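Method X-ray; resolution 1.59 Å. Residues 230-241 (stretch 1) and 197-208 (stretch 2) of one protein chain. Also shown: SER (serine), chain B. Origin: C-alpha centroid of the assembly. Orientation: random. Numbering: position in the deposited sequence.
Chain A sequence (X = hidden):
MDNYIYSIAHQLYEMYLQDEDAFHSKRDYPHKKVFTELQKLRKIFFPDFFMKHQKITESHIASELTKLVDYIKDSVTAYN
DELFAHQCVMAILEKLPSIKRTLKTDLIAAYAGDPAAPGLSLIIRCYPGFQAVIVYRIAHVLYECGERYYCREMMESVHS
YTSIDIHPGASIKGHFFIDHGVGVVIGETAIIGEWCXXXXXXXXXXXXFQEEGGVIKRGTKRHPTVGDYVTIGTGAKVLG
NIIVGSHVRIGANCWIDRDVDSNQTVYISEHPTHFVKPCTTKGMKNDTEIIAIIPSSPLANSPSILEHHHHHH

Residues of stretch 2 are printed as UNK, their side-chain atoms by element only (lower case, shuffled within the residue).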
# COMPACT_ATOMS: atom_id res chain seq x y z
N VAL A 230 -15.78 19.55 6.96
CA VAL A 230 -14.75 19.87 5.99
C VAL A 230 -14.59 18.71 5.03
O VAL A 230 -14.57 17.54 5.44
CB VAL A 230 -13.40 20.16 6.69
CG1 VAL A 230 -12.26 20.33 5.68
CG2 VAL A 230 -13.54 21.39 7.58
N THR A 231 -14.49 19.03 3.74
CA THR A 231 -14.20 18.04 2.71
C THR A 231 -12.87 18.37 2.04
O THR A 231 -12.67 19.49 1.55
CB THR A 231 -15.32 17.95 1.66
OG1 THR A 231 -16.58 17.84 2.33
CG2 THR A 231 -15.14 16.73 0.75
N ILE A 232 -11.97 17.39 2.02
CA ILE A 232 -10.64 17.63 1.47
C ILE A 232 -10.43 16.76 0.24
O ILE A 232 -10.34 15.53 0.35
CB ILE A 232 -9.52 17.41 2.51
CG1 ILE A 232 -9.85 18.15 3.81
CG2 ILE A 232 -8.19 17.91 1.97
CD1 ILE A 232 -8.89 17.91 4.93
N GLY A 233 -10.37 17.41 -0.91
CA GLY A 233 -10.34 16.73 -2.20
C GLY A 233 -9.04 16.02 -2.50
O GLY A 233 -8.02 16.27 -1.85
N THR A 234 -9.09 15.15 -3.50
CA THR A 234 -7.97 14.32 -3.92
C THR A 234 -6.68 15.11 -4.15
O THR A 234 -6.67 16.07 -4.91
CB THR A 234 -8.28 13.56 -5.22
OG1 THR A 234 -9.62 13.04 -5.18
CG2 THR A 234 -7.29 12.44 -5.40
N GLY A 235 -5.61 14.68 -3.48
CA GLY A 235 -4.28 15.25 -3.71
C GLY A 235 -3.96 16.53 -2.96
O GLY A 235 -2.84 17.04 -3.05
N ALA A 236 -4.93 17.04 -2.21
CA ALA A 236 -4.74 18.29 -1.47
C ALA A 236 -3.67 18.12 -0.39
O ALA A 236 -3.66 17.12 0.34
CB ALA A 236 -6.06 18.77 -0.87
N LYS A 237 -2.75 19.08 -0.33
CA LYS A 237 -1.66 19.07 0.65
C LYS A 237 -1.82 20.25 1.60
O LYS A 237 -1.51 21.39 1.25
CB LYS A 237 -0.27 19.11 -0.03
CG LYS A 237 -0.01 18.04 -1.11
CD LYS A 237 -0.34 16.63 -0.61
CE LYS A 237 0.02 15.55 -1.65
NZ LYS A 237 -0.60 15.75 -2.99
N VAL A 238 -2.29 19.95 2.80
CA VAL A 238 -2.55 20.97 3.81
C VAL A 238 -1.45 20.88 4.85
O VAL A 238 -1.35 19.89 5.58
CB VAL A 238 -3.95 20.80 4.45
CG1 VAL A 238 -4.28 21.96 5.37
CG2 VAL A 238 -5.01 20.66 3.36
N LEU A 239 -0.59 21.90 4.90
CA LEU A 239 0.66 21.79 5.64
C LEU A 239 0.89 22.90 6.66
O LEU A 239 0.58 24.06 6.40
CB LEU A 239 1.85 21.69 4.68
CG LEU A 239 1.81 20.59 3.61
CD1 LEU A 239 2.95 20.74 2.64
CD2 LEU A 239 1.82 19.18 4.20
N GLY A 240 1.43 22.52 7.81
CA GLY A 240 1.85 23.48 8.82
C GLY A 240 0.84 23.65 9.94
O GLY A 240 -0.28 23.12 9.88
N ASN A 241 1.25 24.40 10.96
CA ASN A 241 0.39 24.71 12.09
C ASN A 241 -0.60 25.80 11.68
O ASN A 241 -0.48 26.96 12.07
CB ASN A 241 1.24 25.16 13.30
CG ASN A 241 0.39 25.48 14.53
OD1 ASN A 241 -0.80 25.13 14.60
ND2 ASN A 241 0.99 26.15 15.50
N UNK A 197 -14.56 14.60 5.65
CA UNK A 197 -14.52 13.68 4.53
C UNK A 197 -13.21 13.88 3.78
O UNK A 197 -12.95 14.97 3.27
c UNK A 197 -15.71 13.92 3.59
c UNK A 197 -15.87 12.89 2.50
c UNK A 197 -17.13 13.18 1.69
n UNK A 197 -18.34 13.11 2.50
n UNK A 197 -19.73 14.07 0.92
n UNK A 197 -20.56 13.40 2.95
c UNK A 197 -19.54 13.52 2.12
N UNK A 198 -12.40 12.83 3.71
CA UNK A 198 -11.05 12.92 3.15
C UNK A 198 -10.85 11.90 2.04
O UNK A 198 -11.19 10.73 2.20
c UNK A 198 -9.01 13.73 6.42
c UNK A 198 -10.01 13.86 5.28
c UNK A 198 -8.56 12.58 3.65
c UNK A 198 -9.96 12.72 4.25
N UNK A 199 -10.28 12.35 0.93
CA UNK A 199 -9.99 11.51 -0.21
C UNK A 199 -8.52 11.07 -0.31
O UNK A 199 -7.65 11.50 0.48
c UNK A 199 -12.64 11.17 -2.19
o UNK A 199 -16.11 12.27 -1.81
c UNK A 199 -14.07 13.32 -1.14
c UNK A 199 -14.03 11.19 -2.26
c UNK A 199 -14.73 12.27 -1.74
c UNK A 199 -11.94 12.23 -1.61
c UNK A 199 -10.44 12.19 -1.50
c UNK A 199 -12.67 13.30 -1.07
N UNK A 200 -8.27 10.21 -1.29
CA UNK A 200 -6.95 9.67 -1.57
C UNK A 200 -5.91 10.78 -1.68
O UNK A 200 -6.24 11.89 -2.12
c UNK A 200 -7.42 9.50 -4.14
n UNK A 200 -9.34 9.54 -5.64
o UNK A 200 -9.72 9.49 -3.43
c UNK A 200 -6.98 8.80 -2.84
c UNK A 200 -8.93 9.50 -4.37
N UNK A 201 -4.69 10.49 -1.24
CA UNK A 201 -3.55 11.39 -1.42
C UNK A 201 -3.62 12.73 -0.70
O UNK A 201 -2.91 13.68 -1.07
c UNK A 201 -3.31 11.61 -2.92
o UNK A 201 -2.73 10.46 -3.50
N UNK A 202 -4.45 12.81 0.34
CA UNK A 202 -4.57 14.03 1.14
C UNK A 202 -3.57 14.02 2.27
O UNK A 202 -3.49 13.05 3.02
c UNK A 202 -5.99 14.22 1.69
c UNK A 202 -6.92 14.70 0.59
c UNK A 202 -6.01 15.18 2.89
N UNK A 203 -2.81 15.11 2.39
CA UNK A 203 -1.95 15.31 3.55
C UNK A 203 -2.50 16.37 4.49
O UNK A 203 -2.80 17.50 4.06
c UNK A 203 0.35 15.94 4.39
c UNK A 203 -0.50 15.65 3.15
o UNK A 203 0.07 14.55 2.43
N UNK A 204 -2.65 15.99 5.75
CA UNK A 204 -2.87 16.93 6.85
C UNK A 204 -1.63 16.82 7.71
O UNK A 204 -1.60 16.03 8.65
c UNK A 204 -5.65 18.41 6.85
c UNK A 204 -5.47 16.90 7.01
c UNK A 204 -4.12 16.57 7.65
c UNK A 204 -6.60 16.32 7.84
N UNK A 205 -0.60 17.58 7.36
CA UNK A 205 0.72 17.33 7.91
C UNK A 205 1.68 18.49 7.87
O UNK A 205 1.29 19.64 8.05
N UNK A 206 2.95 18.16 7.65
CA UNK A 206 4.02 19.14 7.66
C UNK A 206 5.17 18.68 6.76
O UNK A 206 5.32 17.49 6.49
c UNK A 206 4.52 19.36 9.09
N UNK A 207 5.96 19.65 6.31
CA UNK A 207 7.21 19.39 5.59
C UNK A 207 8.34 20.07 6.32
O UNK A 207 8.16 21.16 6.87
c UNK A 207 6.24 19.33 3.25
s UNK A 207 6.55 20.03 1.64
c UNK A 207 6.21 21.78 1.87
c UNK A 207 7.17 19.98 4.20
N UNK A 208 9.52 19.47 6.29
CA UNK A 208 10.68 20.08 6.92
C UNK A 208 11.85 20.20 5.97
O UNK A 208 12.55 19.23 5.68
c UNK A 208 11.04 19.34 8.20
n UNK A 208 9.21 18.08 9.40
n UNK A 208 8.27 19.60 10.59
c UNK A 208 8.24 18.32 10.27
c UNK A 208 9.29 20.21 9.90
c UNK A 208 9.90 19.25 9.16
N SER B . 6.87 13.29 10.15
CA SER B . 6.89 14.78 10.07
C SER B . 6.36 15.40 11.35
O SER B . 5.91 14.69 12.25
CB SER B . 6.07 15.27 8.87
OG SER B . 4.69 14.96 9.03
OXT SER B . 6.37 16.61 11.51

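Position 197 carries three carbons, a nitrogen, then a carbon bearing two more nitrogens, a guanidinium chain. Its CB lies 4.0 Å from CG2 of Thr231. This is Arg197. Its backbone N donates to Val230 O (2.9 Å, 170°) and its O accepts from Ile232 N (2.9 Å), which fixes the parallel register.

Position 198 has four carbons, forked at the first, one arm two carbons long: Ile198. Its CG1 lies 4.2 Å from CD1 of Ile232.

Position 199 has one carbon and a six-carbon ring bearing an oxygen, so it is Tyr199. Ile232 O and Thr231 CG2 lie at the ring edge, and Tyr199 N donates to Ile232 O (3.2 Å).

Position 200 has three carbons, the third carrying an oxygen and a nitrogen; this pattern fits Gln200, the amide nitrogen being distinguished from a carboxylate oxygen. Its CG reaches CG2 of Thr234 at 3.2 Å, and its O accepts from Gly235 N (3.2 Å).

Position 201 has one carbon and one oxygen: Ser201. Its phi of 65° places it in the type II turn from Tyr199 to position 202, and its O receives a CA-H...O contact from Gly235 CA (3.4 Å).

Position 202 has one carbon carrying two others, hence Val202. CG1 packs on Ile232 CG2 (3.6 Å), while CG2 lies 3.1 Å from Gly233 O.

At 203, one carbon carries an oxygen and a carbon: Thr203. CG2 meets Leu239 CD2 at 3.6 Å; OG1 lies 3.7 Å from Lys237 CD.

Position 204 has four carbons, forked at the second, identifying Leu204. Its CD2 touches Ile232 CD1 and Val238 CB, both at 3.8 Å.

Position 205 has no side-chain atoms, so it is Gly205; a CB there would clash with Thr203 CG2.

Position 206 has one carbon, directed away from stretch 1: Ala206. Its N lies 3.8 Å from Leu239 CD2.

Position 207 has two carbons, a sulfur and a terminal carbon, unbranched: Met207. CE meets Leu239 CD1 at 3.5 Å.

Position 208 has one carbon and a five-membered ring of three carbons and two nitrogens: His208. It makes no contact with stretch 1; the bound serine lies at its ring edge.

The contact works as two parallel strand pairings joined by matching type II turns. Thr203 N to Ala236 O (3.0 Å), Val238 N to Thr203 O (2.8 Å), Gly205 N to Val238 O (3.0 Å) and Gly240 N to Gly205 O (2.9 Å) continue the ladder beyond the turns, while Ile198, Leu204, Ile232 and Val238 share one apolar face.

Stretch 2 (197-208) RIYQSVTLGAMH
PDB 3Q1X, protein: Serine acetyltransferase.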